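PDB 5A0N: protein F2 like fibronectin-binding protein from Streptococcus pneumoniae, which probably anchors the pneumococcal surface to host molecules by covalent attachment through the internal thioester of its N-terminal adhesin domain. Local coordinates for residues T137-R149 with F168-R180. Numbering follows the deposited sequence. Where two conformers were deposited one is given.
With GOL (glycerol), chain C.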
loop_
_atom_site.group_PDB
_atom_site.type_symbol
_atom_site.label_atom_id
_atom_site.label_comp_id
_atom_site.label_asym_id
_atom_site.label_seq_id
_atom_site.Cartn_x
_atom_site.Cartn_y
_atom_site.Cartn_z
ATOM N N THR A 137 -5.774 -2.656 10.059
ATOM C CA THR A 137 -5.531 -3.578 8.941
ATOM C C THR A 137 -6.692 -3.615 7.965
ATOM O O THR A 137 -6.466 -3.690 6.758
ATOM C CB THR A 137 -5.222 -5.008 9.436
ATOM O OG1 THR A 137 -6.328 -5.501 10.193
ATOM C CG2 THR A 137 -3.924 -5.045 10.264
ATOM N N TYR A 138 -7.930 -3.597 8.457
ATOM C CA TYR A 138 -9.077 -3.751 7.551
ATOM C C TYR A 138 -9.233 -2.520 6.621
ATOM O O TYR A 138 -9.632 -2.662 5.474
ATOM C CB TYR A 138 -10.380 -4.047 8.314
ATOM C CG TYR A 138 -10.489 -5.490 8.795
ATOM C CD1 TYR A 138 -9.733 -5.964 9.852
ATOM C CD2 TYR A 138 -11.334 -6.384 8.177
ATOM C CE1 TYR A 138 -9.842 -7.261 10.270
ATOM C CE2 TYR A 138 -11.432 -7.691 8.616
ATOM C CZ TYR A 138 -10.686 -8.111 9.654
ATOM O OH TYR A 138 -10.796 -9.414 10.080
ATOM N N PHE A 139 -8.886 -1.334 7.110
ATOM C CA PHE A 139 -8.910 -0.141 6.244
ATOM C C PHE A 139 -7.739 -0.167 5.263
ATOM O O PHE A 139 -7.874 0.265 4.127
ATOM C CB PHE A 139 -8.903 1.145 7.070
ATOM C CG PHE A 139 -9.181 2.411 6.285
ATOM C CD1 PHE A 139 -10.255 2.505 5.403
ATOM C CD2 PHE A 139 -8.399 3.547 6.477
ATOM C CE1 PHE A 139 -10.529 3.690 4.741
ATOM C CE2 PHE A 139 -8.690 4.725 5.807
ATOM C CZ PHE A 139 -9.748 4.784 4.955
ATOM N N HIS A 140 -6.566 -0.651 5.712
ATOM C CA HIS A 140 -5.448 -0.813 4.773
ATOM C C HIS A 140 -5.912 -1.650 3.579
ATOM O O HIS A 140 -5.649 -1.309 2.426
ATOM C CB HIS A 140 -4.249 -1.481 5.462
ATOM C CG HIS A 140 -3.061 -1.588 4.569
ATOM N ND1 HIS A 140 -2.926 -2.565 3.614
ATOM C CD2 HIS A 140 -1.950 -0.812 4.486
ATOM C CE1 HIS A 140 -1.785 -2.385 2.977
ATOM N NE2 HIS A 140 -1.176 -1.328 3.477
ATOM N N GLN A 141 -6.602 -2.755 3.859
ATOM C CA GLN A 141 -6.961 -3.680 2.802
ATOM C C GLN A 141 -7.911 -3.022 1.786
ATOM O O GLN A 141 -7.737 -3.218 0.587
ATOM C CB GLN A 141 -7.579 -4.938 3.394
ATOM C CG GLN A 141 -7.874 -6.002 2.364
ATOM C CD GLN A 141 -8.406 -7.275 2.954
ATOM O OE1 GLN A 141 -9.199 -7.242 3.890
ATOM N NE2 GLN A 141 -7.896 -8.414 2.467
ATOM N N VAL A 142 -8.933 -2.277 2.231
ATOM C CA VAL A 142 -9.819 -1.637 1.231
ATOM C C VAL A 142 -9.124 -0.528 0.467
ATOM O O VAL A 142 -9.341 -0.382 -0.739
ATOM C CB VAL A 142 -11.177 -1.155 1.779
ATOM C CG1 VAL A 142 -12.038 -2.355 2.106
ATOM C CG2 VAL A 142 -11.025 -0.204 2.968
ATOM N N ILE A 143 -8.278 0.242 1.131
ATOM C CA ILE A 143 -7.468 1.229 0.418
ATOM C C ILE A 143 -6.603 0.530 -0.641
ATOM O O ILE A 143 -6.493 1.007 -1.784
ATOM C CB ILE A 143 -6.614 2.064 1.393
ATOM C CG1 ILE A 143 -7.502 2.976 2.240
ATOM C CG2 ILE A 143 -5.542 2.828 0.642
ATOM C CD1 ILE A 143 -8.046 4.208 1.521
ATOM N N GLN A 144 -6.003 -0.604 -0.292
ATOM C CA GLN A 144 -5.167 -1.327 -1.230
ATOM C C GLN A 144 -5.952 -1.762 -2.465
ATOM O O GLN A 144 -5.445 -1.669 -3.580
ATOM C CB GLN A 144 -4.525 -2.519 -0.542
ATOM C CG GLN A 144 -3.689 -3.406 -1.464
ATOM C CD GLN A 144 -2.444 -2.737 -1.948
ATOM O OE1 GLN A 144 -1.382 -2.836 -1.311
ATOM N NE2 GLN A 144 -2.527 -2.095 -3.111
ATOM N N TYR A 145 -7.131 -2.324 -2.279
ATOM C CA TYR A 145 -7.948 -2.727 -3.423
ATOM C C TYR A 145 -8.310 -1.523 -4.282
ATOM O O TYR A 145 -8.316 -1.646 -5.524
ATOM C CB TYR A 145 -9.180 -3.553 -3.033
ATOM C CG TYR A 145 -8.803 -4.989 -2.762
ATOM C CD1 TYR A 145 -8.504 -5.844 -3.821
ATOM C CD2 TYR A 145 -8.696 -5.486 -1.463
ATOM C CE1 TYR A 145 -8.086 -7.160 -3.588
ATOM C CE2 TYR A 145 -8.278 -6.795 -1.233
ATOM C CZ TYR A 145 -7.968 -7.617 -2.296
ATOM O OH TYR A 145 -7.520 -8.894 -2.104
ATOM N N GLU A 146 -8.583 -0.367 -3.680
ATOM C CA GLU A 146 -8.901 0.789 -4.493
ATOM C C GLU A 146 -7.675 1.341 -5.212
ATOM O O GLU A 146 -7.802 1.805 -6.350
ATOM C CB GLU A 146 -9.650 1.842 -3.698
ATOM C CG GLU A 146 -10.516 2.771 -4.571
ATOM C CD GLU A 146 -11.722 2.121 -5.227
ATOM O OE1 GLU A 146 -11.828 0.872 -5.215
ATOM O OE2 GLU A 146 -12.576 2.866 -5.753
ATOM N N ILE A 147 -6.485 1.222 -4.614
ATOM C CA ILE A 147 -5.277 1.544 -5.358
ATOM C C ILE A 147 -5.177 0.679 -6.605
ATOM O O ILE A 147 -4.872 1.190 -7.697
ATOM C CB ILE A 147 -4.035 1.467 -4.449
ATOM C CG1 ILE A 147 -4.069 2.665 -3.503
ATOM C CG2 ILE A 147 -2.730 1.363 -5.234
ATOM C CD1 ILE A 147 -3.030 2.630 -2.386
ATOM N N TRP A 148 -5.443 -0.618 -6.460
ATOM C CA TRP A 148 -5.387 -1.561 -7.577
ATOM C C TRP A 148 -6.483 -1.331 -8.620
ATOM O O TRP A 148 -6.304 -1.703 -9.780
ATOM C CB TRP A 148 -5.466 -3.009 -7.067
ATOM C CG TRP A 148 -4.239 -3.481 -6.400
ATOM C CD1 TRP A 148 -2.971 -3.087 -6.633
ATOM C CD2 TRP A 148 -4.168 -4.515 -5.396
ATOM N NE1 TRP A 148 -2.090 -3.833 -5.855
ATOM C CE2 TRP A 148 -2.817 -4.696 -5.064
ATOM C CE3 TRP A 148 -5.124 -5.279 -4.731
ATOM C CZ2 TRP A 148 -2.395 -5.636 -4.113
ATOM C CZ3 TRP A 148 -4.716 -6.152 -3.768
ATOM C CH2 TRP A 148 -3.366 -6.339 -3.467
ATOM N N ARG A 149 -7.583 -0.693 -8.250
ATOM C CA ARG A 149 -8.564 -0.269 -9.261
ATOM C C ARG A 149 -7.869 0.590 -10.299
ATOM O O ARG A 149 -8.127 0.448 -11.494
ATOM C CB ARG A 149 -9.692 0.518 -8.594
ATOM C CG ARG A 149 -10.691 1.105 -9.581
ATOM C CD ARG A 149 -11.809 1.831 -8.879
ATOM N NE ARG A 149 -12.727 2.441 -9.821
ATOM C CZ ARG A 149 -13.728 3.232 -9.465
ATOM N NH1 ARG A 149 -14.012 3.427 -8.203
ATOM N NH2 ARG A 149 -14.501 3.788 -10.393
ATOM N N PHE A 168 -15.036 -9.169 2.183
ATOM C CA PHE A 168 -14.987 -7.943 2.958
ATOM C C PHE A 168 -15.982 -8.012 4.123
ATOM O O PHE A 168 -17.088 -8.544 3.986
ATOM C CB PHE A 168 -15.349 -6.714 2.108
ATOM C CG PHE A 168 -14.280 -6.237 1.152
ATOM C CD1 PHE A 168 -12.939 -6.581 1.281
ATOM C CD2 PHE A 168 -14.612 -5.379 0.152
ATOM C CE1 PHE A 168 -12.001 -6.106 0.379
ATOM C CE2 PHE A 168 -13.679 -4.896 -0.726
ATOM C CZ PHE A 168 -12.370 -5.237 -0.617
ATOM N N SER A 169 -15.596 -7.439 5.248
ATOM C CA SER A 169 -16.509 -7.280 6.380
ATOM C C SER A 169 -17.555 -6.214 6.033
ATOM O O SER A 169 -17.357 -5.395 5.117
ATOM C CB SER A 169 -15.747 -6.870 7.638
ATOM O OG SER A 169 -15.237 -5.555 7.483
ATOM N N PRO A 170 -18.662 -6.177 6.775
ATOM C CA PRO A 170 -19.628 -5.107 6.541
ATOM C C PRO A 170 -19.001 -3.708 6.684
ATOM O O PRO A 170 -19.343 -2.790 5.938
ATOM C CB PRO A 170 -20.681 -5.351 7.643
ATOM C CG PRO A 170 -20.581 -6.808 7.943
ATOM C CD PRO A 170 -19.132 -7.150 7.790
ATOM N N GLN A 171 -18.107 -3.540 7.652
ATOM C CA GLN A 171 -17.443 -2.244 7.871
ATOM C C GLN A 171 -16.548 -1.905 6.685
ATOM O O GLN A 171 -16.490 -0.739 6.254
ATOM C CB GLN A 171 -16.594 -2.277 9.140
ATOM C CG GLN A 171 -17.396 -2.488 10.394
ATOM C CD GLN A 171 -17.741 -3.942 10.703
ATOM O OE1 GLN A 171 -17.267 -4.883 10.081
ATOM N NE2 GLN A 171 -18.573 -4.110 11.714
ATOM N N GLN A 172 -15.848 -2.898 6.135
ATOM C CA GLN A 172 -15.055 -2.652 4.909
ATOM C C GLN A 172 -15.909 -2.205 3.736
ATOM O O GLN A 172 -15.491 -1.326 2.976
ATOM C CB GLN A 172 -14.261 -3.893 4.528
ATOM C CG GLN A 172 -13.051 -4.126 5.424
ATOM C CD GLN A 172 -12.277 -5.349 5.023
ATOM O OE1 GLN A 172 -12.853 -6.432 4.937
ATOM N NE2 GLN A 172 -10.993 -5.197 4.796
ATOM N N LYS A 173 -17.050 -2.856 3.560
ATOM C CA LYS A 173 -17.943 -2.492 2.468
ATOM C C LYS A 173 -18.398 -1.030 2.608
ATOM O O LYS A 173 -18.422 -0.268 1.639
ATOM C CB LYS A 173 -19.120 -3.444 2.384
ATOM C CG LYS A 173 -18.698 -4.855 1.999
ATOM C CD LYS A 173 -19.863 -5.819 2.057
ATOM C CE LYS A 173 -19.441 -7.246 1.765
ATOM N NZ LYS A 173 -20.557 -8.179 1.976
ATOM N N LYS A 174 -18.747 -0.620 3.833
ATOM C CA LYS A 174 -19.134 0.767 4.090
ATOM C C LYS A 174 -17.961 1.696 3.800
ATOM O O LYS A 174 -18.122 2.737 3.154
ATOM C CB LYS A 174 -19.622 0.949 5.521
ATOM C CG LYS A 174 -20.851 0.127 5.861
ATOM C CD LYS A 174 -21.290 0.331 7.305
ATOM C CE LYS A 174 -22.583 -0.435 7.556
ATOM N NZ LYS A 174 -22.903 -0.563 8.999
ATOM N N ALA A 175 -16.768 1.344 4.279
ATOM C CA ALA A 175 -15.603 2.176 4.056
ATOM C C ALA A 175 -15.320 2.347 2.571
ATOM O O ALA A 175 -14.917 3.443 2.151
ATOM C CB ALA A 175 -14.383 1.585 4.740
ATOM N N LEU A 176 -15.480 1.299 1.781
ATOM C CA LEU A 176 -15.228 1.399 0.336
ATOM C C LEU A 176 -16.166 2.424 -0.318
ATOM O O LEU A 176 -15.747 3.173 -1.194
ATOM C CB LEU A 176 -15.358 0.031 -0.305
ATOM C CG LEU A 176 -15.006 -0.059 -1.788
ATOM C CD1 LEU A 176 -13.620 0.461 -2.077
ATOM C CD2 LEU A 176 -15.231 -1.501 -2.234
ATOM N N GLU A 177 -17.415 2.455 0.117
ATOM C CA GLU A 177 -18.366 3.421 -0.416
ATOM C C GLU A 177 -17.974 4.838 -0.027
ATOM O O GLU A 177 -18.151 5.788 -0.799
ATOM C CB GLU A 177 -19.779 3.083 0.033
ATOM C CG GLU A 177 -20.216 1.765 -0.545
ATOM C CD GLU A 177 -21.470 1.194 0.029
ATOM O OE1 GLU A 177 -22.234 1.912 0.617
ATOM O OE2 GLU A 177 -21.691 -0.020 -0.122
ATOM N N MET A 178 -17.485 5.004 1.199
ATOM C CA MET A 178 -17.012 6.320 1.625
ATOM C C MET A 178 -15.762 6.755 0.863
ATOM O O MET A 178 -15.667 7.901 0.433
ATOM C CB MET A 178 -16.787 6.358 3.128
ATOM C CG MET A 178 -18.060 6.109 3.927
ATOM S SD MET A 178 -17.656 5.832 5.684
ATOM C CE MET A 178 -19.033 4.933 6.280
ATOM N N ILE A 179 -14.809 5.838 0.694
ATOM C CA ILE A 179 -13.638 6.126 -0.130
ATOM C C ILE A 179 -14.077 6.620 -1.517
ATOM O O ILE A 179 -13.563 7.620 -2.025
ATOM C CB ILE A 179 -12.741 4.886 -0.303
ATOM C CG1 ILE A 179 -12.036 4.524 1.013
ATOM C CG2 ILE A 179 -11.735 5.081 -1.424
ATOM C CD1 ILE A 179 -11.459 3.110 1.032
ATOM N N ARG A 180 -15.015 5.904 -2.135
ATOM C CA ARG A 180 -15.418 6.241 -3.510
ATOM C C ARG A 180 -16.135 7.577 -3.577
ATOM O O ARG A 180 -16.014 8.290 -4.578
ATOM C CB ARG A 180 -16.289 5.142 -4.087
ATOM C CG ARG A 180 -15.430 3.933 -4.416
ATOM C CD ARG A 180 -16.176 2.720 -4.931
ATOM N NE ARG A 180 -15.183 1.723 -5.337
ATOM C CZ ARG A 180 -15.403 0.447 -5.537
ATOM N NH1 ARG A 180 -16.612 -0.056 -5.424
ATOM N NH2 ARG A 180 -14.388 -0.327 -5.858
HETATM C C1 GOL C . -14.933 7.126 -7.780
HETATM O O1 GOL C . -14.382 7.164 -6.466
HETATM C C2 GOL C . -16.345 6.524 -7.880
HETATM O O2 GOL C . -16.238 5.129 -7.646
HETATM C C3 GOL C . -17.019 6.794 -9.250
HETATM O O3 GOL C . -16.354 6.222 -10.407
#
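E146 OE2 is held by two arginines that come from opposite faces of its carboxylate plane: R180 NE across the contact at 2.9 Å, and R149 NH1, one turn along its own helix. R180 meets the carboxylate side-on, its second bond running from NH2 to the syn lone pair of E146 OE1 (2.9 Å). E146 bends at chi2 (68°), which brings its carboxylate to R180, whose guanidinium lies with one face over L176 CG; R180 NH2 also reaches the carbonyl of V156. A glycerol, probably from crystallisation, ties R149 to the R180 carbonyl.

At the other end Q172 spends its whole amide. NE2 donates almost straight to Y138 O (3.0 Å) and Q141 OE1 (2.9 Å), while OE1 accepts from S169 N and S169 OG takes the Q172 N-H, completing a capping box. Three hydrogen bonds fix the amide flip; Q172 CD lies at the edge of the Y138 ring.

Between these polar ends, V142 CG1 sits over one face of F168 (4.1 Å from the centroid), and F168 and Y145 form an offset edge-to-face pair, the F168 edge directed toward Y145 (planes 66° apart). I179 is a knob among F139, V142, I143 and E146, its CD1 3.6 Å from I143 CD1; L112 of helix 105-118 backs it. Segments 137-149 and 170-180 cross at -47° with this one knob-into-hole, both in the adhesin helical insertion region of a thioester domain.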